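Local coordinates for protein titin (Homo sapiens, PDB 5JDJ) that serves as a giant, probably elastic filament of the muscle sarcomere, represented here by one immunoglobulin-type domain from its I-band, at residues K10-I15 with D82-T87. Residues are numbered along the deposited sequence; the frame is centred on the assembly and turned at random.
Sequences KTMKNI and DQVSAT. With CA (calcium ion), chain Q.
M12 fills the tight part of this contact by reaching between V84 and A86. Its CG touches two methyls, 3.7 Å from V84 CG1 and equally far from A86 CB, and the rest of the chain runs on past V84 in the opposite sense to the valine. The first torsion (chi1 64°) sets CG between the backbone N and the carbonyl carbon, and the extended chain beyond it carries CE onto the strand backbone, 3.2 Å from V84 O.

At the I15 end polar groups take over. N14 OD1 stands in for a backbone carbonyl: T87 N gives it a hydrogen bond of 2.9 Å, in the amide plane and on a lone pair. Water 1 also donates to N14 OD1, at an unusually short 2.5 Å. One residue on, I15 N bonds almost straight to T87 O (168° at the hydrogen), which begins the parallel pairing of the two chains.

Toward T11 the contact thins out on the solvent side. There T11 OG1 sits 3.3 Å from V84 CG2, while bonding within its own segment to M12 O.

The segment 10-15 is the crossing from strand 8-10, in one sheet of the I-set sandwich, to strand 15-17, in the other. F25 of strand 23-29 backs M12, I15 and A86 from the core, while strand 73-79 pairs with the far edge of 82-87 through F77 and Y75.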
# COMPACT_ATOMS: atom_id res chain seq x y z
N LYS A 10 -13.69 -0.66 10.97
CA LYS A 10 -13.52 -2.07 11.32
C LYS A 10 -12.13 -2.25 11.92
O LYS A 10 -11.14 -1.84 11.34
CB LYS A 10 -13.71 -2.97 10.09
CG LYS A 10 -13.76 -4.47 10.43
CD LYS A 10 -14.10 -5.32 9.18
CE LYS A 10 -14.31 -6.80 9.53
NZ LYS A 10 -13.11 -7.40 10.21
N THR A 11 -12.05 -2.85 13.11
CA THR A 11 -10.78 -2.95 13.80
C THR A 11 -9.93 -4.08 13.22
O THR A 11 -10.40 -4.89 12.42
CB THR A 11 -10.99 -3.17 15.31
OG1 THR A 11 -9.77 -3.00 16.02
CG2 THR A 11 -11.55 -4.56 15.55
N MET A 12 -8.66 -4.10 13.61
CA MET A 12 -7.80 -5.25 13.36
C MET A 12 -7.76 -6.13 14.60
O MET A 12 -8.26 -5.75 15.66
CB MET A 12 -6.38 -4.80 12.98
CG MET A 12 -5.65 -4.07 14.07
SD MET A 12 -4.48 -2.89 13.35
CE MET A 12 -3.61 -2.30 14.78
N LYS A 13 -7.18 -7.31 14.45
CA LYS A 13 -7.19 -8.33 15.50
C LYS A 13 -5.83 -8.59 16.12
O LYS A 13 -4.81 -8.52 15.44
CB LYS A 13 -7.72 -9.65 14.95
CG LYS A 13 -9.10 -9.58 14.34
CD LYS A 13 -9.51 -10.96 13.87
CE LYS A 13 -10.90 -10.93 13.32
NZ LYS A 13 -11.44 -12.29 13.06
N ASN A 14 -5.83 -8.93 17.41
CA ASN A 14 -4.65 -9.50 18.04
C ASN A 14 -4.25 -10.76 17.30
O ASN A 14 -5.11 -11.50 16.81
CB ASN A 14 -4.93 -9.82 19.52
CG ASN A 14 -5.28 -8.58 20.34
OD1 ASN A 14 -4.65 -7.53 20.21
ND2 ASN A 14 -6.30 -8.71 21.19
N ILE A 15 -2.96 -11.02 17.21
CA ILE A 15 -2.50 -12.19 16.45
C ILE A 15 -1.22 -12.80 17.01
O ILE A 15 -0.33 -12.09 17.49
CB ILE A 15 -2.30 -11.82 14.97
CG1 ILE A 15 -1.94 -13.06 14.15
CG2 ILE A 15 -1.26 -10.71 14.84
CD1 ILE A 15 -1.60 -12.76 12.72
N ASP A 82 -8.06 9.22 15.26
CA ASP A 82 -8.70 7.94 15.53
C ASP A 82 -7.62 6.87 15.44
O ASP A 82 -6.81 6.89 14.52
CB ASP A 82 -9.83 7.67 14.53
CG ASP A 82 -10.75 6.54 14.96
OD1 ASP A 82 -10.43 5.88 15.97
OD2 ASP A 82 -11.79 6.33 14.30
N GLN A 83 -7.58 5.96 16.40
CA GLN A 83 -6.58 4.90 16.37
C GLN A 83 -7.19 3.55 16.68
O GLN A 83 -8.25 3.45 17.31
CB GLN A 83 -5.45 5.18 17.36
CG GLN A 83 -4.55 6.37 17.00
CD GLN A 83 -3.43 6.56 18.00
OE1 GLN A 83 -3.19 5.70 18.84
NE2 GLN A 83 -2.74 7.70 17.93
N VAL A 84 -6.51 2.50 16.25
CA VAL A 84 -6.87 1.15 16.63
C VAL A 84 -5.58 0.39 16.89
O VAL A 84 -4.64 0.46 16.10
CB VAL A 84 -7.74 0.49 15.53
CG1 VAL A 84 -7.15 -0.82 15.06
CG2 VAL A 84 -9.13 0.28 16.04
N SER A 85 -5.52 -0.32 18.02
CA SER A 85 -4.31 -1.07 18.36
C SER A 85 -4.59 -2.54 18.59
O SER A 85 -5.67 -2.92 19.04
CB SER A 85 -3.64 -0.48 19.60
OG SER A 85 -3.30 0.87 19.38
N ALA A 86 -3.61 -3.37 18.26
CA ALA A 86 -3.71 -4.81 18.45
C ALA A 86 -2.30 -5.31 18.62
O ALA A 86 -1.35 -4.61 18.29
CB ALA A 86 -4.41 -5.48 17.28
N THR A 87 -2.17 -6.52 19.16
CA THR A 87 -0.88 -7.01 19.58
C THR A 87 -0.42 -8.14 18.69
O THR A 87 -1.21 -9.01 18.33
CB THR A 87 -0.92 -7.48 21.04
OG1 THR A 87 -1.00 -6.33 21.90
CG2 THR A 87 0.33 -8.25 21.40
CA CA Q . -12.65 5.00 16.66
O HOH W 1 -4.43 -5.73 21.91
O HOH W 2 -14.02 4.39 14.85
O HOH W 3 -10.42 4.57 17.71